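PDB 6GTQ: N-acetyltransferase from Escherichia coli, which probably transfers an acetyl group from acetyl-coenzyme A to an amino group of its substrate, as enzymes of the GNAT family do. Local coordinates for residues E10-T13 with D17-L20; Q21-G26 with R59-Y64; R40-R43 with R48-I51; G63-C68 with V115-N120; L134-L139 with L150-L155. The protein carries 1 engineered substitution. All coordinates share one frame; numbering follows the deposited sequence. Where two conformers were deposited one is given.

Contact 1: residues E10-T13 with D17-L20; sequences EILT and DYDL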
# COMPACT_ATOMS: atom_id res chain seq x y z
N GLU A 10 3.32 -12.47 1.18
CA GLU A 10 3.26 -12.82 2.59
C GLU A 10 3.89 -11.74 3.44
O GLU A 10 4.76 -11.01 2.96
CB GLU A 10 3.93 -14.19 2.84
CG GLU A 10 5.41 -14.26 2.46
CD GLU A 10 6.16 -15.52 2.81
OE1 GLU A 10 7.26 -15.41 3.40
OE2 GLU A 10 5.67 -16.63 2.47
N ILE A 11 3.48 -11.64 4.71
CA ILE A 11 4.07 -10.72 5.67
C ILE A 11 5.46 -11.27 6.01
O ILE A 11 5.64 -12.49 6.02
CB ILE A 11 3.17 -10.51 6.93
CG1 ILE A 11 3.75 -9.41 7.86
CG2 ILE A 11 2.85 -11.82 7.70
CD1 ILE A 11 2.78 -8.77 8.76
N LEU A 12 6.45 -10.39 6.22
CA LEU A 12 7.82 -10.76 6.56
C LEU A 12 7.80 -11.74 7.74
O LEU A 12 7.11 -11.49 8.71
CB LEU A 12 8.64 -9.50 6.90
CG LEU A 12 10.16 -9.66 6.92
CD1 LEU A 12 10.75 -9.49 5.54
CD2 LEU A 12 10.80 -8.66 7.85
N THR A 13 8.48 -12.90 7.60
CA THR A 13 8.52 -13.94 8.64
C THR A 13 9.66 -13.68 9.62
O THR A 13 10.83 -13.63 9.22
CB THR A 13 8.53 -15.35 8.02
OG1 THR A 13 7.53 -15.44 7.00
CG2 THR A 13 8.31 -16.46 9.05
N ASP A 17 15.05 -16.23 6.54
CA ASP A 17 16.09 -15.55 5.75
C ASP A 17 15.59 -15.28 4.33
O ASP A 17 14.94 -16.13 3.72
CB ASP A 17 17.40 -16.35 5.74
CG ASP A 17 18.16 -16.38 7.06
OD1 ASP A 17 18.05 -15.40 7.83
OD2 ASP A 17 18.88 -17.37 7.31
N TYR A 18 15.92 -14.09 3.80
CA TYR A 18 15.49 -13.61 2.49
C TYR A 18 16.64 -13.23 1.57
O TYR A 18 17.66 -12.72 2.04
CB TYR A 18 14.55 -12.41 2.68
CG TYR A 18 13.22 -12.77 3.29
CD1 TYR A 18 13.04 -12.79 4.67
CD2 TYR A 18 12.12 -13.08 2.48
CE1 TYR A 18 11.80 -13.13 5.23
CE2 TYR A 18 10.88 -13.41 3.03
CZ TYR A 18 10.73 -13.44 4.41
OH TYR A 18 9.51 -13.77 4.94
N ASP A 19 16.47 -13.46 0.24
CA ASP A 19 17.46 -13.06 -0.76
C ASP A 19 17.04 -11.68 -1.26
O ASP A 19 16.10 -11.55 -2.05
CB ASP A 19 17.61 -14.10 -1.88
CG ASP A 19 18.84 -13.86 -2.73
OD1 ASP A 19 19.97 -13.84 -2.18
OD2 ASP A 19 18.68 -13.70 -3.96
N LEU A 20 17.70 -10.64 -0.74
CA LEU A 20 17.37 -9.25 -1.11
C LEU A 20 18.43 -8.45 -1.89
O LEU A 20 18.08 -7.58 -2.68
CB LEU A 20 16.98 -8.46 0.14
CG LEU A 20 15.71 -8.87 0.89
CD1 LEU A 20 15.47 -10.36 0.80
CD2 LEU A 20 15.80 -8.44 2.35
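Glu10 and Tyr18 reach for each other from opposite directions at the rim of the GNAT sheet, where strand 8-11, its outermost strand on this side within the chain, gives way to the loop that leads on to helix 28-36. Beyond CG the Glu10 chain is extended, and its OE1 accepts from Tyr18 OH at 3.2 Å. The phenol oxygen meets OE1 nearly along its C-O axis; OE1 lies at the ring edge, near its plane, and the carboxylate is turned 86° from that plane. The other carboxylate oxygen, OE2, makes a long, weak ion pair with Arg59. Ile11 turns its side chain from the loop to lie on Tyr50 and His42. Leu12 returns to the contact: with CG anti to its backbone N (chi1 -164°), the isobutyl group carries CD1 over one face of the Tyr18 ring, 4.2 Å from the centroid and displaced toward the rim, a CH-pi contact whose nearest ring atom is CE1. The same leucine also packs on Ile51 and Leu38, which links the tyrosine to the core. Thr13 adds its backbone amide. Tyr18 OH is therefore held by two bonds, as donor to the carboxylate and as acceptor from this amide, which fixes the end of a partly exposed ring. The second bond runs from Thr13 N to Tyr18 OH, 3.0 Å long and fairly straight at 162°.

Contact 2: residues Q21-G26 with R59-Y64; sequences QRFDCG and RQVLGY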
# COMPACT_ATOMS: atom_id res chain seq x y z
N GLN A 21 19.71 -8.74 -1.66
CA GLN A 21 20.80 -8.02 -2.34
C GLN A 21 20.61 -7.78 -3.84
O GLN A 21 20.94 -6.70 -4.32
CB GLN A 21 22.16 -8.70 -2.09
CG GLN A 21 22.71 -8.52 -0.66
CD GLN A 21 22.88 -7.08 -0.18
OE1 GLN A 21 22.59 -6.75 0.97
NE2 GLN A 21 23.36 -6.20 -1.05
N ARG A 22 20.07 -8.78 -4.58
CA ARG A 22 19.86 -8.69 -6.03
C ARG A 22 18.72 -7.74 -6.46
O ARG A 22 18.73 -7.30 -7.61
CB ARG A 22 19.65 -10.09 -6.62
N PHE A 23 17.75 -7.44 -5.55
CA PHE A 23 16.58 -6.59 -5.82
C PHE A 23 16.93 -5.23 -6.45
O PHE A 23 17.84 -4.55 -5.97
CB PHE A 23 15.72 -6.40 -4.55
CG PHE A 23 14.44 -5.61 -4.74
CD1 PHE A 23 13.26 -6.24 -5.10
CD2 PHE A 23 14.41 -4.23 -4.51
CE1 PHE A 23 12.08 -5.51 -5.28
CE2 PHE A 23 13.23 -3.51 -4.70
CZ PHE A 23 12.07 -4.15 -5.07
N ASP A 24 16.20 -4.87 -7.53
CA ASP A 24 16.34 -3.62 -8.28
C ASP A 24 15.01 -3.16 -8.86
O ASP A 24 14.49 -3.79 -9.78
CB ASP A 24 17.46 -3.70 -9.35
CG ASP A 24 17.88 -2.36 -9.96
OD1 ASP A 24 17.33 -1.31 -9.55
OD2 ASP A 24 18.77 -2.37 -10.84
N CYS A 25 14.46 -2.08 -8.31
CA CYS A 25 13.18 -1.51 -8.72
C CYS A 25 13.33 -0.24 -9.60
O CYS A 25 12.33 0.25 -10.14
CB CYS A 25 12.27 -1.25 -7.51
SG CYS A 25 12.77 0.16 -6.49
N GLY A 26 14.56 0.26 -9.74
CA GLY A 26 14.85 1.46 -10.51
C GLY A 26 15.01 2.72 -9.68
O GLY A 26 15.49 3.74 -10.19
N ARG A 59 13.80 -17.85 -0.86
CA ARG A 59 12.99 -16.63 -0.63
C ARG A 59 13.41 -15.37 -1.40
O ARG A 59 13.63 -14.32 -0.79
CB ARG A 59 12.91 -16.32 0.86
CG ARG A 59 12.05 -17.29 1.65
CD ARG A 59 10.57 -17.04 1.41
NE ARG A 59 9.75 -18.18 1.82
CZ ARG A 59 8.66 -18.58 1.18
NH1 ARG A 59 7.98 -19.63 1.62
NH2 ARG A 59 8.24 -17.93 0.10
N GLN A 60 13.53 -15.46 -2.72
CA GLN A 60 14.00 -14.34 -3.54
C GLN A 60 12.90 -13.25 -3.65
O GLN A 60 11.86 -13.48 -4.27
CB GLN A 60 14.44 -14.84 -4.92
CG GLN A 60 15.07 -13.77 -5.80
CD GLN A 60 15.65 -14.33 -7.08
OE1 GLN A 60 15.66 -15.55 -7.31
NE2 GLN A 60 16.11 -13.44 -7.96
N VAL A 61 13.14 -12.08 -3.04
CA VAL A 61 12.20 -10.96 -3.02
C VAL A 61 12.19 -10.22 -4.34
O VAL A 61 13.23 -9.71 -4.77
CB VAL A 61 12.44 -10.03 -1.80
CG1 VAL A 61 11.54 -8.79 -1.85
CG2 VAL A 61 12.24 -10.78 -0.49
N LEU A 62 11.00 -10.13 -4.97
CA LEU A 62 10.80 -9.45 -6.25
C LEU A 62 9.82 -8.27 -6.14
O LEU A 62 9.27 -7.80 -7.14
CB LEU A 62 10.40 -10.44 -7.36
CG LEU A 62 11.48 -11.44 -7.82
CD1 LEU A 62 10.89 -12.48 -8.74
CD2 LEU A 62 12.66 -10.75 -8.48
N GLY A 63 9.65 -7.77 -4.93
CA GLY A 63 8.74 -6.67 -4.65
C GLY A 63 8.34 -6.64 -3.20
O GLY A 63 8.36 -7.68 -2.52
N TYR A 64 7.98 -5.45 -2.71
CA TYR A 64 7.56 -5.25 -1.33
C TYR A 64 6.64 -4.05 -1.13
O TYR A 64 6.55 -3.16 -1.98
CB TYR A 64 8.79 -5.13 -0.40
CG TYR A 64 9.52 -3.80 -0.41
CD1 TYR A 64 9.15 -2.77 0.47
CD2 TYR A 64 10.64 -3.60 -1.21
CE1 TYR A 64 9.86 -1.57 0.51
CE2 TYR A 64 11.38 -2.41 -1.15
CZ TYR A 64 10.97 -1.40 -0.30
OH TYR A 64 11.68 -0.22 -0.23
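Val61 meets Phe23 mainly through its backbone: Val61 O lies 3.5 Å from Phe23 CD1, near the plane of the ring, whereas Val61 CG1 only grazes that same CD1 carbon. Leu62 follows with its side chain directed away, yet its carbonyl carbon sits in the ring plane at the edge, 3.7 Å from Phe23 CE1. Leu62 and Gly63 both face Leu52 on the adjoining strand 48-53, which makes a classic beta bulge, and this irregular piece of strand 61-74 receives the phenylalanine. Gly63 comes closest, its N standing 3.3 Å from Phe23 CE1, again near the ring plane. At Tyr64 the contact becomes aromatic. The two rings sit obliquely, planes at 52°, with Tyr64 CE2 and Phe23 CE2 4.2 Å apart; the hydroxyl of Tyr64 is occupied elsewhere, bonding to Leu30 O. Phe23 gets there because its CG stands anti to the backbone N (chi1 -176°), which sends the ring from the loop against the bulge, where Asn31 and Leu34 of helix 28-36 and Ala100 of strand 90-101 also touch it. Just beyond, Asp24 OD1 accepts from Gly26 N in an Asx turn, and bonds of Asp24 to Asp102 and Cys25 to Gln106 hold the loop elsewhere. Across the contact an aromatic rim makes van der Waals touches on strand backbone, with no hydrogen bonds between the segments; this implies a fit set by shape, Phe23 supplying most of the loop's share.

Contact 3: residues R40-R43 with R48-I51; sequences RQHR and RAYI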
# COMPACT_ATOMS: atom_id res chain seq x y z
N ARG A 40 14.81 -4.73 10.01
CA ARG A 40 14.91 -4.26 11.39
C ARG A 40 13.71 -3.41 11.81
O ARG A 40 13.24 -3.57 12.93
CB ARG A 40 16.25 -3.57 11.70
CG ARG A 40 16.46 -2.17 11.14
CD ARG A 40 17.77 -1.57 11.62
NE ARG A 40 17.92 -1.67 13.08
CZ ARG A 40 18.58 -0.79 13.83
NH1 ARG A 40 18.65 -0.96 15.14
NH2 ARG A 40 19.15 0.27 13.27
N GLN A 41 13.15 -2.59 10.89
CA GLN A 41 11.97 -1.77 11.19
C GLN A 41 10.71 -2.60 11.39
O GLN A 41 9.89 -2.25 12.24
CB GLN A 41 11.78 -0.67 10.15
CG GLN A 41 12.78 0.46 10.38
CD GLN A 41 12.61 1.65 9.51
OE1 GLN A 41 11.55 1.91 8.93
NE2 GLN A 41 13.67 2.43 9.42
N HIS A 42 10.58 -3.72 10.66
CA HIS A 42 9.47 -4.65 10.82
C HIS A 42 9.62 -5.35 12.18
O HIS A 42 8.72 -5.26 13.02
CB HIS A 42 9.44 -5.67 9.67
CG HIS A 42 8.37 -6.72 9.81
ND1 HIS A 42 7.13 -6.58 9.22
CD2 HIS A 42 8.41 -7.92 10.44
CE1 HIS A 42 6.46 -7.67 9.52
NE2 HIS A 42 7.18 -8.50 10.26
N ARG A 43 10.78 -5.99 12.41
CA ARG A 43 11.04 -6.69 13.67
C ARG A 43 11.02 -5.78 14.91
O ARG A 43 10.68 -6.27 15.99
CB ARG A 43 12.35 -7.46 13.60
CG ARG A 43 12.31 -8.66 12.66
CD ARG A 43 13.73 -8.96 12.30
NE ARG A 43 13.95 -10.27 11.70
CZ ARG A 43 15.09 -10.94 11.81
NH1 ARG A 43 16.10 -10.44 12.52
NH2 ARG A 43 15.23 -12.13 11.23
N ARG A 48 4.88 -2.67 9.30
CA ARG A 48 4.54 -4.05 8.92
C ARG A 48 4.92 -4.16 7.46
O ARG A 48 4.40 -3.41 6.62
CB ARG A 48 3.05 -4.35 9.13
CG ARG A 48 2.57 -4.09 10.55
CD ARG A 48 2.86 -5.21 11.52
NE ARG A 48 4.26 -5.22 11.92
CZ ARG A 48 4.90 -6.29 12.36
NH1 ARG A 48 4.27 -7.45 12.48
NH2 ARG A 48 6.18 -6.21 12.69
N ALA A 49 5.91 -5.02 7.17
CA ALA A 49 6.46 -5.23 5.84
C ALA A 49 5.93 -6.51 5.20
O ALA A 49 5.96 -7.58 5.82
CB ALA A 49 7.97 -5.26 5.90
N TYR A 50 5.46 -6.38 3.95
CA TYR A 50 4.91 -7.47 3.15
C TYR A 50 5.78 -7.67 1.92
O TYR A 50 6.17 -6.70 1.26
CB TYR A 50 3.46 -7.17 2.78
CG TYR A 50 2.51 -7.25 3.96
CD1 TYR A 50 2.42 -6.21 4.88
CD2 TYR A 50 1.67 -8.34 4.13
CE1 TYR A 50 1.56 -6.28 5.97
CE2 TYR A 50 0.79 -8.42 5.21
CZ TYR A 50 0.75 -7.39 6.14
OH TYR A 50 -0.10 -7.47 7.20
N ILE A 51 6.11 -8.93 1.64
CA ILE A 51 7.04 -9.29 0.58
C ILE A 51 6.40 -10.14 -0.53
O ILE A 51 5.60 -11.03 -0.25
CB ILE A 51 8.28 -9.98 1.28
CG1 ILE A 51 9.46 -9.01 1.46
CG2 ILE A 51 8.73 -11.29 0.64
CD1 ILE A 51 9.29 -7.92 2.53
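His42 and Arg48 lie face to face where helix 38-43 ends and the chain, after a short connection, enters strand 48-53, a helix-to-strand junction on the sheet of this GNAT fold. The imidazole is used twice, at ND1 and over one face, while the carbonyl of the same residue takes a further donor. Its ND1 accepts from Ala49 N at 2.9 Å along an almost linear path of 175°, the amide coming in near the ring plane; this is consistent with the ring proton sitting on NE2. The bond gives the amide a side-chain partner, while the carbonyl side of Ala49 pairs with the backbone of Leu12, just past the end of strand 8-11. Above the ring the guanidinium of Arg48 stacks on the imidazole, the planes 14° apart and the centres 3.8 Å apart, NH2 over the ring centre. Although Arg48 NH2 and His42 NE2 come near each other, the angle is poor and the contact is one of stacking. NH2 instead donates to His42 O at 2.7 Å, a short but weak bond, bent to 119°. That carbonyl belongs to the last turn of the helix, where acceptors run out of intrahelical donors, and the helix end may favour a positive group there. The arginine curls back through bends at its second and third torsions, although its CB starts away from the helix. Its NE finds an acceptor in a residue bordering the segments, and its backbone pairs with Leu67. The Ala49 methyl touches as well, CB lying 3.7 Å from His42 ND1.

Contact 4: residues G63-C68 with V115-N120; sequences GYYTLC and VAHAMN. With ACT (acetate ion), chain H.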
# COMPACT_ATOMS: atom_id res chain seq x y z
N GLY A 63 9.65 -7.77 -4.93
CA GLY A 63 8.74 -6.67 -4.65
C GLY A 63 8.34 -6.64 -3.20
O GLY A 63 8.36 -7.68 -2.52
N TYR A 64 7.98 -5.45 -2.71
CA TYR A 64 7.56 -5.25 -1.33
C TYR A 64 6.64 -4.05 -1.13
O TYR A 64 6.55 -3.16 -1.98
CB TYR A 64 8.79 -5.13 -0.40
CG TYR A 64 9.52 -3.80 -0.41
CD1 TYR A 64 9.15 -2.77 0.47
CD2 TYR A 64 10.64 -3.60 -1.21
CE1 TYR A 64 9.86 -1.57 0.51
CE2 TYR A 64 11.38 -2.41 -1.15
CZ TYR A 64 10.97 -1.40 -0.30
OH TYR A 64 11.68 -0.22 -0.23
N TYR A 65 6.00 -4.02 0.04
CA TYR A 65 5.19 -2.89 0.49
C TYR A 65 5.25 -2.81 2.01
O TYR A 65 5.53 -3.81 2.67
CB TYR A 65 3.76 -2.87 -0.10
CG TYR A 65 2.73 -3.78 0.54
CD1 TYR A 65 2.11 -3.42 1.74
CD2 TYR A 65 2.27 -4.92 -0.11
CE1 TYR A 65 1.14 -4.23 2.32
CE2 TYR A 65 1.28 -5.73 0.45
CZ TYR A 65 0.71 -5.37 1.67
OH TYR A 65 -0.24 -6.17 2.24
N THR A 66 5.10 -1.60 2.57
CA THR A 66 5.10 -1.36 4.02
C THR A 66 3.80 -0.67 4.45
O THR A 66 3.31 0.20 3.74
CB THR A 66 6.36 -0.60 4.52
OG1 THR A 66 6.36 0.74 4.02
CG2 THR A 66 7.66 -1.31 4.16
N LEU A 67 3.26 -1.09 5.61
CA LEU A 67 2.06 -0.54 6.23
C LEU A 67 2.33 -0.11 7.65
O LEU A 67 3.12 -0.74 8.37
CB LEU A 67 0.94 -1.59 6.31
CG LEU A 67 0.22 -2.04 5.07
CD1 LEU A 67 -0.76 -3.13 5.42
CD2 LEU A 67 -0.52 -0.89 4.39
N CYS A 68 1.61 0.94 8.07
CA CYS A 68 1.63 1.45 9.44
C CYS A 68 0.34 2.17 9.75
O CYS A 68 -0.21 2.87 8.89
CB CYS A 68 2.85 2.31 9.74
SG CYS A 68 3.06 2.67 11.51
N VAL A 115 -1.08 -3.59 -4.02
CA VAL A 115 -2.01 -2.59 -3.45
C VAL A 115 -3.33 -3.30 -3.06
O VAL A 115 -3.85 -3.06 -1.98
CB VAL A 115 -2.24 -1.39 -4.41
CG1 VAL A 115 -3.28 -0.42 -3.85
CG2 VAL A 115 -0.94 -0.66 -4.69
N ALA A 116 -3.82 -4.23 -3.91
CA ALA A 116 -5.03 -5.02 -3.65
C ALA A 116 -4.85 -5.93 -2.42
O ALA A 116 -5.80 -6.13 -1.65
CB ALA A 116 -5.43 -5.82 -4.88
N HIS A 117 -3.62 -6.44 -2.21
CA HIS A 117 -3.25 -7.26 -1.06
C HIS A 117 -3.30 -6.37 0.19
O HIS A 117 -3.98 -6.71 1.17
CB HIS A 117 -1.86 -7.87 -1.25
CG HIS A 117 -1.51 -8.87 -0.19
ND1 HIS A 117 -0.94 -8.47 1.00
CD2 HIS A 117 -1.66 -10.21 -0.17
CE1 HIS A 117 -0.76 -9.58 1.70
NE2 HIS A 117 -1.17 -10.65 1.04
N ALA A 118 -2.65 -5.20 0.11
CA ALA A 118 -2.62 -4.16 1.15
C ALA A 118 -4.03 -3.78 1.56
O ALA A 118 -4.34 -3.80 2.75
CB ALA A 118 -1.86 -2.94 0.65
N MET A 119 -4.91 -3.49 0.57
CA MET A 119 -6.31 -3.12 0.78
C MET A 119 -7.07 -4.21 1.51
O MET A 119 -7.88 -3.88 2.38
CB MET A 119 -6.98 -2.82 -0.56
CG MET A 119 -6.62 -1.48 -1.12
SD MET A 119 -7.48 -1.30 -2.67
CE MET A 119 -6.90 0.27 -3.15
N ASN A 120 -6.80 -5.48 1.20
CA ASN A 120 -7.45 -6.63 1.84
C ASN A 120 -7.01 -6.77 3.32
O ASN A 120 -7.83 -7.15 4.16
CB ASN A 120 -7.20 -7.93 1.05
CG ASN A 120 -7.96 -9.11 1.59
OD1 ASN A 120 -9.18 -9.21 1.45
ND2 ASN A 120 -7.26 -10.02 2.25
C ACT H . 5.05 3.01 6.60
O ACT H . 4.93 1.99 5.98
OXT ACT H . 5.98 3.26 7.38
CH3 ACT H . 3.98 4.07 6.38
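Tyr65 reaches from strand 61-74 to His117 and Ala118 on helix 110-129. Its CB points at the helix, and CG stands between the backbone N and the carbonyl carbon (chi1 80°), raising the ring toward the helix. CD1 first meets Ala118 CB. The next, CE1, comes to 3.7 Å from that methyl, which sits over one face, 4.0 Å from the centroid, in a CH-pi contact. On the other branch CE2 runs beside His117 ND1. CZ lies 3.6 Å from Ala118 CA, a carbon that OH approaches still more nearly. Finally OH and His117 ND1 share a hydrogen bond of 2.7 Å, in the planes of both rings, with either atom a possible donor; neither ring lies over the other, and their planes are 60° apart. Leu67 adds a loose touch of CD2 on the Ala118 methyl. On the other face of the sheet Thr66 OG1 donates to an acetate oxygen at 2.7 Å, the ion probably coming from the crystallisation liquor. On the side away from Ala118, the Tyr50 ring of strand 48-53 lies almost parallel to Tyr65. Strand and helix run at 29° to each other, axes 9.7 Å apart, the helix packed on one face of the central sheet as in the GNAT fold; Ala118 also rests on Leu96 of strand 90-101, Met119 on helix 167-175, and an apolar side chain of the other subunit packs on His117.

Contact 5: residues L134-L139 with L150-L155; sequences LFVEAL and LGFIPL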
# COMPACT_ATOMS: atom_id res chain seq x y z
N LEU A 134 -7.39 4.09 3.70
CA LEU A 134 -6.01 3.84 3.34
C LEU A 134 -5.43 5.08 2.65
O LEU A 134 -6.01 5.57 1.66
CB LEU A 134 -5.88 2.59 2.42
CG LEU A 134 -4.49 2.27 1.85
CD1 LEU A 134 -3.49 1.84 2.95
CD2 LEU A 134 -4.56 1.21 0.77
N PHE A 135 -4.29 5.56 3.18
CA PHE A 135 -3.51 6.67 2.64
C PHE A 135 -2.28 6.08 1.99
O PHE A 135 -1.79 5.05 2.43
CB PHE A 135 -3.12 7.67 3.73
CG PHE A 135 -4.26 8.53 4.19
CD1 PHE A 135 -5.07 8.13 5.25
CD2 PHE A 135 -4.55 9.74 3.57
CE1 PHE A 135 -6.13 8.93 5.68
CE2 PHE A 135 -5.61 10.53 3.99
CZ PHE A 135 -6.40 10.12 5.05
N VAL A 136 -1.80 6.73 0.94
CA VAL A 136 -0.63 6.24 0.22
C VAL A 136 0.34 7.39 -0.07
O VAL A 136 -0.09 8.54 -0.20
CB VAL A 136 -1.04 5.41 -1.02
CG1 VAL A 136 -1.33 6.28 -2.24
CG2 VAL A 136 -0.01 4.36 -1.34
N GLU A 137 1.64 7.09 -0.09
CA GLU A 137 2.70 8.08 -0.34
C GLU A 137 3.22 7.97 -1.78
O GLU A 137 3.74 6.92 -2.17
CB GLU A 137 3.85 7.93 0.68
CG GLU A 137 3.48 8.27 2.12
CD GLU A 137 3.03 9.70 2.39
OE1 GLU A 137 3.70 10.65 1.92
OE2 GLU A 137 1.99 9.87 3.07
N ALA A 138 3.07 9.06 -2.56
CA ALA A 138 3.56 9.13 -3.94
C ALA A 138 4.61 10.25 -4.08
O ALA A 138 4.27 11.43 -4.21
CB ALA A 138 2.40 9.34 -4.91
N LEU A 139 5.90 9.84 -4.02
CA LEU A 139 7.09 10.70 -4.09
C LEU A 139 7.42 11.26 -5.49
O LEU A 139 8.31 12.11 -5.61
CB LEU A 139 8.30 9.94 -3.51
N LEU A 150 -5.71 3.55 -9.93
CA LEU A 150 -6.26 2.55 -9.03
C LEU A 150 -7.47 3.09 -8.27
O LEU A 150 -8.13 2.33 -7.58
CB LEU A 150 -5.19 2.03 -8.07
CG LEU A 150 -4.07 1.17 -8.66
CD1 LEU A 150 -3.20 0.63 -7.55
CD2 LEU A 150 -4.62 0.02 -9.50
N GLY A 151 -7.76 4.39 -8.42
CA GLY A 151 -8.91 5.05 -7.82
C GLY A 151 -8.66 5.87 -6.57
O GLY A 151 -9.62 6.30 -5.92
N PHE A 152 -7.38 6.08 -6.21
CA PHE A 152 -7.04 6.89 -5.03
C PHE A 152 -7.34 8.37 -5.30
O PHE A 152 -7.11 8.85 -6.41
CB PHE A 152 -5.58 6.69 -4.63
CG PHE A 152 -5.25 5.40 -3.92
CD1 PHE A 152 -5.12 4.21 -4.62
CD2 PHE A 152 -4.97 5.39 -2.56
CE1 PHE A 152 -4.76 3.02 -3.97
CE2 PHE A 152 -4.63 4.20 -1.90
CZ PHE A 152 -4.52 3.03 -2.61
N ILE A 153 -7.91 9.07 -4.31
CA ILE A 153 -8.26 10.48 -4.44
C ILE A 153 -7.02 11.30 -4.13
O ILE A 153 -6.49 11.17 -3.03
CB ILE A 153 -9.51 10.87 -3.58
CG1 ILE A 153 -10.81 10.26 -4.16
CG2 ILE A 153 -9.67 12.39 -3.43
CD1 ILE A 153 -11.26 9.01 -3.47
N PRO A 154 -6.54 12.14 -5.07
CA PRO A 154 -5.34 12.94 -4.77
C PRO A 154 -5.61 14.11 -3.82
O PRO A 154 -6.58 14.86 -4.00
CB PRO A 154 -4.87 13.41 -6.15
CG PRO A 154 -6.10 13.42 -6.99
CD PRO A 154 -7.05 12.40 -6.44
N LEU A 155 -4.77 14.23 -2.79
CA LEU A 155 -4.84 15.33 -1.82
C LEU A 155 -4.00 16.50 -2.32
O LEU A 155 -3.15 16.31 -3.19
CB LEU A 155 -4.46 14.87 -0.40
CG LEU A 155 -5.33 13.76 0.19
CD1 LEU A 155 -4.95 13.47 1.62
CD2 LEU A 155 -6.82 14.09 0.08
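Phe152 pushes the rim of its ring against Leu134 and Val136, two residues on the same face of strand 133-137. CZ meets Leu134 CD2 at 3.8 Å, the methyl standing at the ring edge near its plane. One atom round, CE2 rests against both branched residues, 3.9 Å from Val136 CB and only a little farther from the Leu134 methyl, so this corner of the ring fills the dip between the two side chains. Val136 holds CG1 between its backbone N and carbonyl carbon (chi1 85°), and from there CG1 presses obliquely on Phe152 CD2 at 3.8 Å. The segments belong to a beta-alpha-beta crossover: strand 133-137 leads through helix 141-149 to strand 153-154, with strand 162-166 lying between the two in the sheet. A Schellman motif at Gly151 ends the helix and releases the chain just before the phenylalanine. Val115 and Met119 of helix 110-129, together with Phe147, Leu163 and Phe165, wrap further parts of the same ring. Phe135, whose CB leaves in the other direction, makes a second, separate touch: Leu155 CD1 meets CE2 of its ring at 3.8 Å, in plane at the edge.

From the N terminus, contact 1 closes the tight loop that follows edge strand 8-11. Contact 2 then spans a longer excursion, carrying both early helices and strand 48-53, and the short helix-to-strand closure of contact 3 lies wholly within it. Contact 4 starts where contact 2 ends, sharing Gly63 and Tyr64, and reaches over strand 90-101 to helix 110-129. Contact 5 comes last, closing the crossover around helix 141-149. Backbone pairing ties contact 1 to contact 3 (strands 8-11 and 48-53) and contact 3 to contact 4 (48-53 and 61-74). Helix 110-129 joins contacts 4 and 5, while contacts 1 and 5 lie on opposite sides of the chain's centre, the centres of the two contacts about 26 Å apart.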